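PDB 6KWB: 2-oxoglutarate (2OG) and Fe(II)-dependent oxygenase superfamily protein from Arabidopsis thaliana, which probably catalyses the irreversible, 2-oxoglutarate-dependent oxidation of the auxin indole-3-acetic acid to inactive 2-oxoindole-3-acetic acid, using a metal centre. Local coordinates for residues Y134-T139 with E254-F259; I151-F156 with A235-S240; S172-I177 with S243-P248. All blocks are in the same frame, centred on the assembly; numbering follows the deposited sequence.

Interaction 1. Residues Y134-T139 with E254-F259; sequences YGLVET and EPPSEF
Phe259 turns the edge of its ring into the face of Tyr134, a T-shaped (edge-to-face) stack whose centroids are 4.9 Å apart and whose planes stand at 85°. Phe259 CE1 sits over the middle of the tyrosine ring, and Phe259 CZ comes within 3.7 Å of Tyr134 CD2. The CB of Phe259 leaves its backbone to one side of the partner loop; with CG anti to the carbonyl carbon (chi1 -78°), the ring swings back to meet it. Leu136 fills in beside the pair. Its CD1 methyl lies 4.0 Å from Phe259 CE2, and its CD2 methyl rests against Glu258 CD. Leu136 and Phe259 are both buried, which makes this the close-packed half.

The outer half is of another kind. Glu138 and Glu258 bring their carboxylates together from opposite directions, their planes 63° apart, the oxygens close but not hydrogen-bonded. Like charges at this partly exposed rim would probably oppose one another, so cohesion is likely to come from the apolar side.

This is loop-on-loop packing, remote from the metal site. Gly135 ends helix 106-133 in a Schellman motif, and the hydroxyl of Tyr134 is hydrogen-bonded to Glu24. Trp218 of helix 213-218 makes a second edge-to-face pair with Phe259 and touches Leu136 and Pro256, so the loop 254-259 packs against both helix 213-218 and the loop that follows helix 106-133.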
loop_
_atom_site.group_PDB
_atom_site.type_symbol
_atom_site.label_atom_id
_atom_site.label_comp_id
_atom_site.label_asym_id
_atom_site.label_seq_id
_atom_site.Cartn_x
_atom_site.Cartn_y
_atom_site.Cartn_z
ATOM N N TYR A 134 -13.055 -16.528 4.757
ATOM C CA TYR A 134 -12.617 -17.863 5.077
ATOM C C TYR A 134 -13.442 -18.454 6.227
ATOM O O TYR A 134 -13.169 -19.560 6.700
ATOM C CB TYR A 134 -11.139 -17.849 5.461
ATOM C CG TYR A 134 -10.190 -17.606 4.306
ATOM C CD1 TYR A 134 -9.994 -18.564 3.319
ATOM C CD2 TYR A 134 -9.459 -16.426 4.231
ATOM C CE1 TYR A 134 -9.115 -18.344 2.275
ATOM C CE2 TYR A 134 -8.596 -16.188 3.199
ATOM C CZ TYR A 134 -8.414 -17.152 2.216
ATOM O OH TYR A 134 -7.536 -16.905 1.182
ATOM N N GLY A 135 -14.409 -17.679 6.717
ATOM C CA GLY A 135 -15.221 -18.063 7.870
ATOM C C GLY A 135 -14.394 -18.273 9.137
ATOM O O GLY A 135 -14.651 -19.170 9.918
ATOM N N LEU A 136 -13.415 -17.413 9.362
ATOM C CA LEU A 136 -12.557 -17.545 10.526
ATOM C C LEU A 136 -13.239 -16.979 11.766
ATOM O O LEU A 136 -14.126 -16.121 11.675
ATOM C CB LEU A 136 -11.240 -16.813 10.308
ATOM C CG LEU A 136 -10.275 -17.286 9.240
ATOM C CD1 LEU A 136 -9.051 -16.372 9.226
ATOM C CD2 LEU A 136 -9.881 -18.693 9.562
ATOM N N VAL A 137 -12.877 -17.545 12.906
ATOM C CA VAL A 137 -13.281 -17.046 14.203
ATOM C C VAL A 137 -12.475 -15.787 14.527
ATOM O O VAL A 137 -13.024 -14.838 15.094
ATOM C CB VAL A 137 -13.153 -18.126 15.321
ATOM C CG1 VAL A 137 -13.995 -19.350 14.964
ATOM C CG2 VAL A 137 -11.704 -18.507 15.604
ATOM N N GLU A 138 -11.180 -15.797 14.192
ATOM C CA GLU A 138 -10.235 -14.732 14.555
ATOM C C GLU A 138 -10.401 -13.495 13.702
ATOM O O GLU A 138 -9.443 -13.023 13.116
ATOM C CB GLU A 138 -8.781 -15.195 14.361
ATOM C CG GLU A 138 -8.330 -16.411 15.121
ATOM C CD GLU A 138 -8.715 -17.711 14.453
ATOM O OE1 GLU A 138 -9.377 -17.667 13.391
ATOM O OE2 GLU A 138 -8.350 -18.778 15.003
ATOM N N THR A 139 -11.578 -12.895 13.733
ATOM C CA THR A 139 -11.868 -11.792 12.854
ATOM C C THR A 139 -11.186 -10.509 13.298
ATOM O O THR A 139 -11.425 -9.453 12.710
ATOM C CB THR A 139 -13.372 -11.562 12.807
ATOM O OG1 THR A 139 -13.828 -11.318 14.135
ATOM C CG2 THR A 139 -14.093 -12.802 12.266
ATOM N N GLU A 254 2.654 -16.653 12.463
ATOM C CA GLU A 254 2.302 -17.978 11.976
ATOM C C GLU A 254 0.784 -18.089 11.838
ATOM O O GLU A 254 0.035 -17.370 12.504
ATOM C CB GLU A 254 2.887 -19.095 12.841
ATOM C CG GLU A 254 3.119 -18.830 14.297
ATOM C CD GLU A 254 3.469 -20.126 15.012
ATOM O OE1 GLU A 254 4.472 -20.767 14.617
ATOM O OE2 GLU A 254 2.719 -20.530 15.932
ATOM N N PRO A 255 0.328 -18.993 10.963
ATOM C CA PRO A 255 -1.091 -18.945 10.587
ATOM C C PRO A 255 -2.119 -19.368 11.638
ATOM O O PRO A 255 -1.831 -20.206 12.475
ATOM C CB PRO A 255 -1.160 -19.898 9.385
ATOM C CG PRO A 255 0.116 -20.699 9.412
ATOM C CD PRO A 255 1.133 -19.823 10.049
ATOM N N PRO A 256 -3.328 -18.778 11.572
ATOM C CA PRO A 256 -4.475 -19.378 12.249
ATOM C C PRO A 256 -4.484 -20.847 11.867
ATOM O O PRO A 256 -4.239 -21.149 10.700
ATOM C CB PRO A 256 -5.677 -18.644 11.645
ATOM C CG PRO A 256 -5.147 -17.361 11.140
ATOM C CD PRO A 256 -3.692 -17.553 10.834
ATOM N N SER A 257 -4.700 -21.757 12.802
ATOM C CA SER A 257 -4.446 -23.155 12.480
ATOM C C SER A 257 -5.479 -23.711 11.513
ATOM O O SER A 257 -5.278 -24.783 10.950
ATOM C CB SER A 257 -4.445 -24.002 13.743
ATOM O OG SER A 257 -5.534 -23.639 14.570
ATOM N N GLU A 258 -6.532 -22.938 11.254
ATOM C CA GLU A 258 -7.561 -23.301 10.284
ATOM C C GLU A 258 -6.982 -23.450 8.872
ATOM O O GLU A 258 -7.563 -24.115 8.016
ATOM C CB GLU A 258 -8.684 -22.250 10.311
ATOM C CG GLU A 258 -9.453 -22.236 11.623
ATOM C CD GLU A 258 -9.582 -20.854 12.237
ATOM O OE1 GLU A 258 -10.733 -20.388 12.510
ATOM O OE2 GLU A 258 -8.511 -20.253 12.490
ATOM N N PHE A 259 -5.843 -22.808 8.636
ATOM C CA PHE A 259 -5.217 -22.801 7.319
ATOM C C PHE A 259 -4.275 -23.997 7.106
ATOM O O PHE A 259 -3.987 -24.365 5.963
ATOM C CB PHE A 259 -4.424 -21.513 7.111
ATOM C CG PHE A 259 -5.273 -20.329 6.785
ATOM C CD1 PHE A 259 -6.098 -20.338 5.676
ATOM C CD2 PHE A 259 -5.241 -19.195 7.596
ATOM C CE1 PHE A 259 -6.877 -19.242 5.390
ATOM C CE2 PHE A 259 -6.014 -18.110 7.315
ATOM C CZ PHE A 259 -6.829 -18.122 6.219
#

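Interaction 2. Residues I151-F156 with A235-S240; sequences INKYHF and ATMRYS. With AKG (2-oxoglutaric acid), chain E.
Asn152 and Ser240 join side chains over the 2-oxoglutarate pocket: Asn152 ND2 donates to Ser240 OG at 3.1 Å, with the hydroxyl near the amide plane and an N-H...O angle of 159°. Four side chains on this one face of the sheet contribute polar contacts to the co-substrate. Arg238 NH1 gives a straight bond (168°) of 2.7 Å to O3 of 2-oxoglutarate, which lies at the edge of the guanidinium. Tyr154 OH and Ser240 OG both bond to the other oxygen of that carboxylate, O4, whose exact place is less sure. At the far end of the ligand, Asn152 ND2 adds a weak bond to O1.

A second shell positions these groups. CG of Arg238 is anti to the backbone N (chi1 -170°) and the chain runs on extended to NE, carrying the guanidinium from the strand to the carboxylate; Asp180 forms a salt bridge with its NH2, and Phe156 CE2 packs 4.0 Å from Arg238 CD. Tyr81 holds Asn152 OD1. Beneath them, strands 151-155 and 237-240 run antiparallel, bonded by Tyr154 N to Arg238 O at 2.7 Å and by a reciprocal pair between Asn152 and Ser240.

The reverse face is different in character. Lys153 lies alongside Tyr239, its CG 3.5 Å from Tyr239 CE1, while His155 ND1 makes a weak bond of 3.3 Å to Met237 SD.

Arg238 and Ser240, one residue apart, form the Arg-X-Ser motif of this oxygenase family. The arginine hydrogen bond, helped by its positive charge, and the hydroxyl bonds to one carboxylate would probably fix the ligand by its distal end, directing its 2-oxo acid end toward the metal.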
loop_
_atom_site.group_PDB
_atom_site.type_symbol
_atom_site.label_atom_id
_atom_site.label_comp_id
_atom_site.label_asym_id
_atom_site.label_seq_id
_atom_site.Cartn_x
_atom_site.Cartn_y
_atom_site.Cartn_z
ATOM N N ILE A 151 5.168 8.000 1.246
ATOM C CA ILE A 151 4.784 8.791 0.087
ATOM C C ILE A 151 5.983 8.795 -0.814
ATOM O O ILE A 151 7.108 8.803 -0.338
ATOM C CB ILE A 151 4.370 10.216 0.467
ATOM C CG1 ILE A 151 5.456 10.876 1.298
ATOM C CG2 ILE A 151 3.143 10.178 1.298
ATOM C CD1 ILE A 151 5.093 12.272 1.769
ATOM N N ASN A 152 5.747 8.751 -2.115
ATOM C CA ASN A 152 6.834 8.550 -3.060
ATOM C C ASN A 152 6.823 9.551 -4.196
ATOM O O ASN A 152 5.765 9.857 -4.721
ATOM C CB ASN A 152 6.741 7.144 -3.642
ATOM C CG ASN A 152 6.509 6.092 -2.577
ATOM O OD1 ASN A 152 7.421 5.742 -1.813
ATOM N ND2 ASN A 152 5.273 5.580 -2.516
ATOM N N LYS A 153 8.010 10.011 -4.600
ATOM C CA LYS A 153 8.194 10.887 -5.763
ATOM C C LYS A 153 9.095 10.277 -6.821
ATOM O O LYS A 153 10.292 10.116 -6.598
ATOM C CB LYS A 153 8.789 12.220 -5.345
ATOM C CG LYS A 153 8.916 13.208 -6.483
ATOM C CD LYS A 153 9.564 14.505 -5.991
ATOM C CE LYS A 153 9.861 15.471 -7.116
ATOM N NZ LYS A 153 10.400 16.706 -6.509
ATOM N N TYR A 154 8.530 9.962 -7.979
ATOM C CA TYR A 154 9.311 9.396 -9.068
ATOM C C TYR A 154 9.734 10.437 -10.095
ATOM O O TYR A 154 8.903 11.151 -10.648
ATOM C CB TYR A 154 8.511 8.310 -9.764
ATOM C CG TYR A 154 8.181 7.193 -8.841
ATOM C CD1 TYR A 154 9.057 6.129 -8.653
ATOM C CD2 TYR A 154 7.016 7.230 -8.091
ATOM C CE1 TYR A 154 8.744 5.101 -7.771
ATOM C CE2 TYR A 154 6.706 6.228 -7.209
ATOM C CZ TYR A 154 7.562 5.162 -7.053
ATOM O OH TYR A 154 7.208 4.178 -6.169
ATOM N N HIS A 155 11.035 10.507 -10.343
ATOM C CA HIS A 155 11.592 11.410 -11.341
ATOM C C HIS A 155 12.046 10.673 -12.602
ATOM O O HIS A 155 13.149 10.132 -12.635
ATOM C CB HIS A 155 12.774 12.181 -10.758
ATOM C CG HIS A 155 13.325 13.215 -11.691
ATOM N ND1 HIS A 155 12.760 14.463 -11.845
ATOM C CD2 HIS A 155 14.377 13.172 -12.543
ATOM C CE1 HIS A 155 13.450 15.149 -12.740
ATOM N NE2 HIS A 155 14.436 14.388 -13.179
ATOM N N PHE A 156 11.217 10.665 -13.642
ATOM C CA PHE A 156 11.601 9.977 -14.887
ATOM C C PHE A 156 12.101 10.968 -15.942
ATOM O O PHE A 156 11.374 11.895 -16.318
ATOM C CB PHE A 156 10.428 9.168 -15.451
ATOM C CG PHE A 156 9.993 8.047 -14.563
ATOM C CD1 PHE A 156 10.929 7.276 -13.898
ATOM C CD2 PHE A 156 8.653 7.764 -14.388
ATOM C CE1 PHE A 156 10.536 6.243 -13.068
ATOM C CE2 PHE A 156 8.253 6.728 -13.566
ATOM C CZ PHE A 156 9.201 5.963 -12.905
ATOM N N ALA A 235 8.457 10.527 -19.574
ATOM C CA ALA A 235 9.406 11.243 -18.729
ATOM C C ALA A 235 8.753 12.438 -18.048
ATOM O O ALA A 235 8.938 13.577 -18.464
ATOM C CB ALA A 235 10.605 11.692 -19.532
ATOM N N THR A 236 7.969 12.157 -17.015
ATOM C CA THR A 236 7.307 13.194 -16.242
ATOM C C THR A 236 7.575 12.943 -14.754
ATOM O O THR A 236 8.262 11.979 -14.391
ATOM C CB THR A 236 5.792 13.206 -16.499
ATOM O OG1 THR A 236 5.164 14.206 -15.691
ATOM C CG2 THR A 236 5.211 11.853 -16.159
ATOM N N MET A 237 7.071 13.833 -13.902
ATOM C CA MET A 237 7.116 13.623 -12.466
ATOM C C MET A 237 5.942 12.724 -12.045
ATOM O O MET A 237 4.909 12.671 -12.725
ATOM C CB MET A 237 7.085 14.950 -11.726
ATOM C CG MET A 237 7.967 14.963 -10.507
ATOM S SD MET A 237 9.700 15.181 -10.933
ATOM C CE MET A 237 9.813 16.968 -10.782
ATOM N N ARG A 238 6.076 12.031 -10.919
ATOM C CA ARG A 238 5.048 11.078 -10.538
ATOM C C ARG A 238 4.974 10.891 -9.016
ATOM O O ARG A 238 5.988 10.748 -8.335
ATOM C CB ARG A 238 5.321 9.753 -11.240
ATOM C CG ARG A 238 4.233 8.720 -11.161
ATOM C CD ARG A 238 4.701 7.439 -11.867
ATOM N NE ARG A 238 3.573 6.544 -12.077
ATOM C CZ ARG A 238 3.187 5.592 -11.235
ATOM N NH1 ARG A 238 3.836 5.387 -10.095
ATOM N NH2 ARG A 238 2.133 4.842 -11.534
ATOM N N TYR A 239 3.763 10.931 -8.483
ATOM C CA TYR A 239 3.576 10.873 -7.051
ATOM C C TYR A 239 2.663 9.688 -6.695
ATOM O O TYR A 239 1.748 9.372 -7.431
ATOM C CB TYR A 239 2.986 12.185 -6.567
ATOM C CG TYR A 239 3.930 13.350 -6.728
ATOM C CD1 TYR A 239 4.901 13.619 -5.773
ATOM C CD2 TYR A 239 3.857 14.182 -7.853
ATOM C CE1 TYR A 239 5.771 14.679 -5.921
ATOM C CE2 TYR A 239 4.727 15.250 -8.011
ATOM C CZ TYR A 239 5.687 15.495 -7.041
ATOM O OH TYR A 239 6.570 16.555 -7.178
ATOM N N SER A 240 2.936 8.992 -5.602
ATOM C CA SER A 240 2.036 7.928 -5.167
ATOM C C SER A 240 2.058 7.862 -3.653
ATOM O O SER A 240 3.047 8.220 -3.011
ATOM C CB SER A 240 2.417 6.588 -5.750
ATOM O OG SER A 240 3.423 6.022 -4.942
HETATM C C1 AKG E . 5.233 1.135 -2.859
HETATM O O1 AKG E . 5.365 2.245 -2.270
HETATM O O2 AKG E . 5.504 0.044 -2.276
HETATM C C2 AKG E . 4.753 1.098 -4.293
HETATM O O5 AKG E . 4.777 0.021 -4.890
HETATM C C3 AKG E . 4.271 2.406 -4.926
HETATM C C4 AKG E . 3.650 2.215 -6.306
HETATM C C5 AKG E . 3.728 3.506 -7.104
HETATM O O3 AKG E . 3.044 3.685 -8.162
HETATM O O4 AKG E . 4.504 4.411 -6.700
#

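Interaction 3. Residues S172-I177 with S243-P248; sequences SGFLTI and SFLLGP. With AKG (2-oxoglutaric acid), chain E.
Thr176 and Phe244 lie side by side and point the same way from a non-hydrogen-bonded antiparallel pair. In both, the first branch is anti to the carbonyl carbon (chi1 -58° for Thr176 OG1, -54° for Phe244 CG), which brings the threonine hydroxyl to the edge of the phenyl ring rather than over its face. The methyl follows, with Thr176 CG2 3.7 Å from Phe244 CE1. The hydroxyl has its polar partner in Asp171, a metal ligand, so Thr176 is a second-shell residue of the metal site. Farther round the same ring edge, Phe244 CZ stands 3.4 Å from O2 of 2-oxoglutarate. With an alanine in place of Phe244, Thr176 and the ligand carboxylate would probably lose the ring between them, opening a gap beside the metal.

The opposite face is largely apolar, with Ser243 among its leucines and Ile177. Leu175 and Leu245 meet CB to CB at 4.1 Å, and Phe174 runs alongside Leu245, its CD1 4.1 Å from Leu245 CD2.

The two strands are joined at this end by a classic beta bulge: Phe174 and Leu175 both face Leu245, whose O accepts from Phe174 N at 2.8 Å and from Leu175 N at 3.2 Å.

Strand 175-179 continues the sheet to strand 207-211 on one flank, and strand 237-245 continues it to strand 147-155 on the other. Helix 106-133 covers this face, touching Phe174, Ile177 and Ser243, while Trp218 and Trp145 each meet the Phe174 ring edge-to-face.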
loop_
_atom_site.group_PDB
_atom_site.type_symbol
_atom_site.label_atom_id
_atom_site.label_comp_id
_atom_site.label_asym_id
_atom_site.label_seq_id
_atom_site.Cartn_x
_atom_site.Cartn_y
_atom_site.Cartn_z
ATOM N N SER A 172 6.469 -6.430 1.773
ATOM C CA SER A 172 6.803 -7.411 2.803
ATOM C C SER A 172 5.668 -7.560 3.832
ATOM O O SER A 172 5.647 -8.511 4.609
ATOM C CB SER A 172 8.108 -7.043 3.502
ATOM O OG SER A 172 7.951 -5.868 4.268
ATOM N N GLY A 173 4.732 -6.614 3.834
ATOM C CA GLY A 173 3.672 -6.605 4.824
ATOM C C GLY A 173 2.490 -7.466 4.463
ATOM O O GLY A 173 2.574 -8.343 3.615
ATOM N N PHE A 174 1.364 -7.201 5.107
ATOM C CA PHE A 174 0.188 -8.023 4.877
ATOM C C PHE A 174 -0.541 -7.461 3.681
ATOM O O PHE A 174 -0.736 -8.139 2.660
ATOM C CB PHE A 174 -0.708 -8.030 6.118
ATOM C CG PHE A 174 -1.904 -8.933 6.007
ATOM C CD1 PHE A 174 -3.139 -8.431 5.647
ATOM C CD2 PHE A 174 -1.797 -10.275 6.307
ATOM C CE1 PHE A 174 -4.239 -9.261 5.561
ATOM C CE2 PHE A 174 -2.885 -11.109 6.217
ATOM C CZ PHE A 174 -4.112 -10.611 5.834
ATOM N N LEU A 175 -0.864 -6.177 3.804
ATOM C CA LEU A 175 -1.777 -5.517 2.897
ATOM C C LEU A 175 -1.309 -4.111 2.550
ATOM O O LEU A 175 -0.887 -3.373 3.426
ATOM C CB LEU A 175 -3.153 -5.480 3.561
ATOM C CG LEU A 175 -4.402 -4.916 2.916
ATOM C CD1 LEU A 175 -5.574 -5.537 3.669
ATOM C CD2 LEU A 175 -4.401 -3.425 3.110
ATOM N N THR A 176 -1.424 -3.721 1.293
ATOM C CA THR A 176 -1.049 -2.370 0.905
ATOM C C THR A 176 -2.199 -1.654 0.208
ATOM O O THR A 176 -2.841 -2.223 -0.679
ATOM C CB THR A 176 0.160 -2.348 -0.059
ATOM O OG1 THR A 176 1.276 -2.991 0.552
ATOM C CG2 THR A 176 0.531 -0.891 -0.441
ATOM N N ILE A 177 -2.439 -0.412 0.605
ATOM C CA ILE A 177 -3.384 0.461 -0.071
ATOM C C ILE A 177 -2.603 1.553 -0.804
ATOM O O ILE A 177 -1.848 2.316 -0.211
ATOM C CB ILE A 177 -4.368 1.091 0.933
ATOM C CG1 ILE A 177 -5.091 -0.016 1.711
ATOM C CG2 ILE A 177 -5.332 2.073 0.223
ATOM C CD1 ILE A 177 -6.045 0.486 2.737
ATOM N N SER A 243 0.007 3.010 1.995
ATOM C CA SER A 243 -0.152 2.694 3.399
ATOM C C SER A 243 -0.096 1.211 3.557
ATOM O O SER A 243 -0.886 0.495 2.964
ATOM C CB SER A 243 -1.456 3.238 3.959
ATOM O OG SER A 243 -1.550 4.628 3.698
ATOM N N PHE A 244 0.852 0.759 4.359
ATOM C CA PHE A 244 1.112 -0.652 4.518
ATOM C C PHE A 244 0.581 -1.154 5.852
ATOM O O PHE A 244 0.972 -0.647 6.903
ATOM C CB PHE A 244 2.622 -0.948 4.455
ATOM C CG PHE A 244 3.329 -0.425 3.222
ATOM C CD1 PHE A 244 3.269 -1.121 2.017
ATOM C CD2 PHE A 244 4.133 0.703 3.283
ATOM C CE1 PHE A 244 3.935 -0.674 0.888
ATOM C CE2 PHE A 244 4.811 1.156 2.144
ATOM C CZ PHE A 244 4.702 0.467 0.951
ATOM N N LEU A 245 -0.314 -2.138 5.820
ATOM C CA LEU A 245 -0.617 -2.885 7.039
ATOM C C LEU A 245 0.457 -3.945 7.161
ATOM O O LEU A 245 0.592 -4.755 6.265
ATOM C CB LEU A 245 -1.987 -3.552 6.999
ATOM C CG LEU A 245 -2.331 -4.374 8.247
ATOM C CD1 LEU A 245 -2.443 -3.503 9.493
ATOM C CD2 LEU A 245 -3.590 -5.177 8.048
ATOM N N LEU A 246 1.270 -3.896 8.208
ATOM C CA LEU A 246 2.367 -4.850 8.357
ATOM C C LEU A 246 1.955 -6.063 9.169
ATOM O O LEU A 246 0.873 -6.115 9.729
ATOM C CB LEU A 246 3.565 -4.181 9.020
ATOM C CG LEU A 246 3.948 -2.833 8.420
ATOM C CD1 LEU A 246 4.956 -2.080 9.278
ATOM C CD2 LEU A 246 4.457 -3.038 7.005
ATOM N N GLY A 247 2.840 -7.033 9.283
ATOM C CA GLY A 247 2.555 -8.143 10.166
ATOM C C GLY A 247 2.794 -7.701 11.596
ATOM O O GLY A 247 3.097 -6.538 11.854
ATOM N N PRO A 248 2.682 -8.637 12.540
ATOM C CA PRO A 248 2.973 -8.258 13.920
ATOM C C PRO A 248 4.472 -8.015 13.993
ATOM O O PRO A 248 5.192 -8.607 13.177
ATOM C CB PRO A 248 2.545 -9.484 14.714
ATOM C CG PRO A 248 2.823 -10.629 13.752
ATOM C CD PRO A 248 2.521 -10.096 12.375
HETATM C C1 AKG E . 5.233 1.135 -2.859
HETATM O O1 AKG E . 5.365 2.245 -2.270
HETATM O O2 AKG E . 5.504 0.044 -2.276
HETATM C C2 AKG E . 4.753 1.098 -4.293
HETATM O O5 AKG E . 4.777 0.021 -4.890
HETATM C C3 AKG E . 4.271 2.406 -4.926
HETATM C C4 AKG E . 3.650 2.215 -6.306
HETATM C C5 AKG E . 3.728 3.506 -7.104
HETATM O O3 AKG E . 3.044 3.685 -8.162
HETATM O O4 AKG E . 4.504 4.411 -6.700
#

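Interactions 2 and 3 share strand 237-245, which pairs with strand 147-155 in one and strand 175-179 in the other; strand 237-245 lies between the other two in one mixed sheet. Their centres lie about 22 Å apart, yet both touch 2-oxoglutarate, so a single strand carries residues that hold the distal carboxylate and others that flank the metal end. Along the chain their segments alternate, from 151-156 and 172-177 to 235-240 and 243-248. The strands of interactions 2 and 3 thus lie, in sequence, between the two loops of interaction 1, which is well away from the ligand; its centre is about 18 Å from that of interaction 3 and about 39 Å from that of interaction 2.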